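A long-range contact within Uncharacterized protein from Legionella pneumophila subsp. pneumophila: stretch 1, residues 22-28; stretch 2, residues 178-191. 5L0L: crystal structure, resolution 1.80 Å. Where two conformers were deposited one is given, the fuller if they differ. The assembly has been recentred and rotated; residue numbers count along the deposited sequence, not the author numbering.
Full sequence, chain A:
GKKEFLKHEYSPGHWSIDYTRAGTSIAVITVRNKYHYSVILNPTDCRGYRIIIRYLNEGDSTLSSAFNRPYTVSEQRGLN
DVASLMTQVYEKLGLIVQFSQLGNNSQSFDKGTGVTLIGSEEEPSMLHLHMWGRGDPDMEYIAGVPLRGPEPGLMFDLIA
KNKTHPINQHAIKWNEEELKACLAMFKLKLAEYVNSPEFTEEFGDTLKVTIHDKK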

# COMPACT_ATOMS: atom_id res chain seq x y z
N ALA A 22 7.23 -22.37 7.03
CA ALA A 22 7.59 -22.28 5.61
C ALA A 22 9.07 -21.96 5.37
O ALA A 22 9.56 -22.16 4.25
N GLY A 23 9.77 -21.46 6.40
CA GLY A 23 11.21 -21.22 6.36
C GLY A 23 11.58 -19.95 5.64
O GLY A 23 12.63 -19.87 4.97
N THR A 24 10.70 -18.93 5.72
CA THR A 24 10.94 -17.70 4.96
C THR A 24 10.99 -16.43 5.83
O THR A 24 10.99 -15.33 5.30
N SER A 25 11.10 -16.60 7.14
CA SER A 25 11.07 -15.43 8.01
C SER A 25 12.38 -14.61 7.96
O SER A 25 13.49 -15.16 8.10
N ILE A 26 12.22 -13.30 7.79
CA ILE A 26 13.30 -12.34 7.83
C ILE A 26 13.45 -11.77 9.24
O ILE A 26 14.57 -11.73 9.77
N ALA A 27 12.36 -11.29 9.82
CA ALA A 27 12.44 -10.57 11.12
C ALA A 27 11.11 -10.44 11.80
O ALA A 27 10.06 -10.58 11.18
N VAL A 28 11.17 -10.14 13.11
CA VAL A 28 10.04 -9.63 13.85
C VAL A 28 10.37 -8.19 14.26
O VAL A 28 11.49 -7.89 14.70
N GLU A 178 17.85 -20.42 -4.09
CA GLU A 178 17.53 -19.01 -4.34
C GLU A 178 16.82 -18.36 -3.15
O GLU A 178 17.13 -17.24 -2.79
N LEU A 179 15.92 -19.11 -2.53
CA LEU A 179 15.21 -18.65 -1.32
C LEU A 179 16.23 -18.35 -0.22
O LEU A 179 16.19 -17.29 0.41
N LYS A 180 17.13 -19.29 -0.01
CA LYS A 180 18.17 -19.09 1.02
C LYS A 180 19.03 -17.84 0.75
O LYS A 180 19.32 -17.08 1.66
N ALA A 181 19.43 -17.64 -0.51
CA ALA A 181 20.24 -16.47 -0.89
C ALA A 181 19.46 -15.16 -0.66
O ALA A 181 19.99 -14.19 -0.15
N CYS A 182 18.22 -15.13 -1.12
CA CYS A 182 17.38 -13.93 -1.03
C CYS A 182 17.17 -13.53 0.44
O CYS A 182 17.32 -12.38 0.84
N LEU A 183 16.84 -14.55 1.24
CA LEU A 183 16.63 -14.41 2.70
C LEU A 183 17.84 -13.82 3.39
O LEU A 183 17.75 -12.82 4.10
N ALA A 184 19.00 -14.42 3.13
CA ALA A 184 20.25 -13.94 3.74
C ALA A 184 20.50 -12.48 3.39
O ALA A 184 20.91 -11.70 4.26
N MSE A 185 20.25 -12.08 2.13
CA MSE A 185 20.51 -10.69 1.74
C MSE A 185 19.50 -9.73 2.33
O MSE A 185 19.88 -8.62 2.72
N PHE A 186 18.22 -10.13 2.39
CA PHE A 186 17.22 -9.27 3.06
C PHE A 186 17.60 -9.04 4.52
O PHE A 186 17.55 -7.91 5.00
N LYS A 187 18.01 -10.11 5.21
CA LYS A 187 18.43 -9.98 6.62
C LYS A 187 19.63 -9.03 6.78
O LYS A 187 19.62 -8.15 7.62
N LEU A 188 20.63 -9.20 5.93
CA LEU A 188 21.81 -8.36 5.99
C LEU A 188 21.50 -6.90 5.69
O LEU A 188 21.95 -6.01 6.43
N LYS A 189 20.74 -6.64 4.63
CA LYS A 189 20.43 -5.26 4.28
C LYS A 189 19.59 -4.60 5.38
O LYS A 189 19.80 -3.44 5.70
N LEU A 190 18.68 -5.35 5.98
CA LEU A 190 17.88 -4.82 7.08
C LEU A 190 18.75 -4.54 8.30
O LEU A 190 18.64 -3.46 8.92
N ALA A 191 19.62 -5.49 8.63
CA ALA A 191 20.50 -5.33 9.79
C ALA A 191 21.42 -4.13 9.58
O ALA A 191 21.63 -3.34 10.53

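The strand at 25-28 and the helix at 178-191 run in nearly the same direction, their axes 27° apart and 8.3 Å apart at closest approach. No direct hydrogen bond crosses between them, so the 412 Å² buried here is a matter of shape, with one water adding a polar link.

Ile 26 is the main bump, with 100 Å² covered by the helix, the largest share of any residue here. Its CA-to-CB bond points sideways, but chi1 m and chi2 t bring the end of the chain nearer the helix. The hollow that receives it is lined by Leu 183, Phe 186, Lys 187 and Leu 190, residues spaced three, one and three apart, which bring successive turns to the same side of the helix. CG1 of Ile 26 lies 4.1 Å from CD2 of Leu 183, and CG2 of Ile 26 lies 4.1 Å from both CD2 of Leu 190 and CG of Lys 187. The branches of Ile 26 share the Phe 186 surface: Ile 26 CD1 meets both CB (3.8 Å) and ring atom CD2 (3.9 Å) of Phe 186. The Phe 186 ring is oblique to Ile 26 CD1; its CB points toward the strand, while chi1, at -92°, lies between wells and the ring end leads away.

Leu 190, chi1 t and chi2 p, points toward the strand and also meets Ala 27, whose CB sits 3.9 Å from Leu 190 CD2. The small methyl of Ala 27 points toward the helix and packs against the same leucine methyl that touches Ile 26.

At the other end of the contact, Leu 183 (m, t) makes its closest contacts with backbone oxygens, and also packs against Ile 26. In the conformer given, Leu 183 CD1 is 3.3 Å from Gly 23 O, and Leu 183 CD2 is 3.2 Å from Thr 24 O. Leu 179 (t, p) points toward the loop one turn earlier, its CD1 3.9 Å from CG2 of Thr 24, which has chi1 p. Gly 23 has a phi of 80°, a value that by itself favours glycine.

Lys 187 flanks the hollow with an extended chain, chi1 m and the remaining three angles t. Its aliphatic part covers the strand backbone: Lys 187 CG is 3.8 Å from Ile 26 O, and Lys 187 CE is 3.4 Å from Ser 25 O. The amino group bonds through water: water 1 accepts from Lys 187 NZ at 2.8 Å and donates to Ser 25 O at 2.6 Å. Ser 25, chi1 t, points its CB away from the helix; the polar link is made by its backbone O.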

# COMPACT_ATOMS: atom_id res chain seq x y z
CB ALA A 22 6.69 -21.27 4.89
CB THR A 24 9.90 -17.50 3.84
OG1 THR A 24 8.61 -17.23 4.37
CG2 THR A 24 9.83 -18.73 2.96
CB SER A 25 10.71 -15.86 9.45
OG SER A 25 10.65 -14.71 10.27
CB ILE A 26 13.08 -11.20 6.82
CG1 ILE A 26 13.05 -11.77 5.39
CG2 ILE A 26 14.12 -10.08 6.98
CD1 ILE A 26 12.39 -10.85 4.36
CB ALA A 27 13.05 -9.17 10.93
CB VAL A 28 9.68 -10.52 15.06
CG1 VAL A 28 8.63 -9.88 15.93
CG2 VAL A 28 9.19 -11.89 14.59
CB GLU A 178 16.67 -18.85 -5.61
CG GLU A 178 17.47 -19.20 -6.85
CD GLU A 178 16.67 -19.13 -8.14
OE1 GLU A 178 15.57 -18.55 -8.19
OE2 GLU A 178 17.20 -19.68 -9.14
CB LEU A 179 14.20 -19.66 -0.85
CG LEU A 179 13.49 -19.38 0.49
CD1 LEU A 179 12.77 -18.03 0.45
CD2 LEU A 179 12.56 -20.54 0.79
CB LYS A 180 19.04 -20.34 1.15
CG LYS A 180 18.34 -21.49 1.81
CD LYS A 180 19.38 -22.62 2.05
CE LYS A 180 18.99 -24.00 1.62
NZ LYS A 180 18.61 -24.88 2.76
CB ALA A 181 20.66 -16.58 -2.35
CB CYS A 182 16.05 -14.18 -1.67
SG CYS A 182 15.10 -12.69 -1.96
CB LEU A 183 16.34 -15.77 3.34
CG LEU A 183 14.95 -16.39 3.31
CD1 LEU A 183 14.96 -17.81 3.85
CD2 LEU A 183 13.96 -15.59 4.13
CB ALA A 184 21.42 -14.83 3.29
CB MSE A 185 20.61 -10.56 0.22
CG MSE A 185 21.14 -9.22 -0.25
SE MSE A 185 22.95 -8.82 0.43
CE MSE A 185 24.01 -9.85 -0.73
CB PHE A 186 15.81 -9.82 2.94
CG PHE A 186 15.06 -9.29 1.74
CD1 PHE A 186 15.40 -9.69 0.47
CD2 PHE A 186 14.03 -8.37 1.89
CE1 PHE A 186 14.72 -9.20 -0.65
CE2 PHE A 186 13.33 -7.89 0.78
CZ PHE A 186 13.68 -8.30 -0.49
CB LYS A 187 18.77 -11.34 7.22
CG LYS A 187 17.58 -12.22 7.46
CD LYS A 187 18.00 -13.59 7.92
CE LYS A 187 16.81 -14.54 8.06
NZ LYS A 187 17.24 -15.91 8.46
CB LEU A 188 22.92 -8.89 5.07
CG LEU A 188 24.21 -8.06 5.09
CD1 LEU A 188 24.80 -7.99 6.49
CD2 LEU A 188 25.22 -8.65 4.11
CB LYS A 189 19.73 -5.15 2.91
CG LYS A 189 20.60 -5.53 1.71
CD LYS A 189 21.85 -4.71 1.62
CE LYS A 189 22.66 -4.92 0.34
NZ LYS A 189 23.99 -4.29 0.63
CB LEU A 190 16.75 -5.78 7.42
CG LEU A 190 15.84 -5.37 8.59
CD1 LEU A 190 15.22 -4.01 8.38
CD2 LEU A 190 14.81 -6.46 8.82
CB ALA A 191 21.29 -6.59 10.08
O HOH W 1 14.81 -17.34 8.38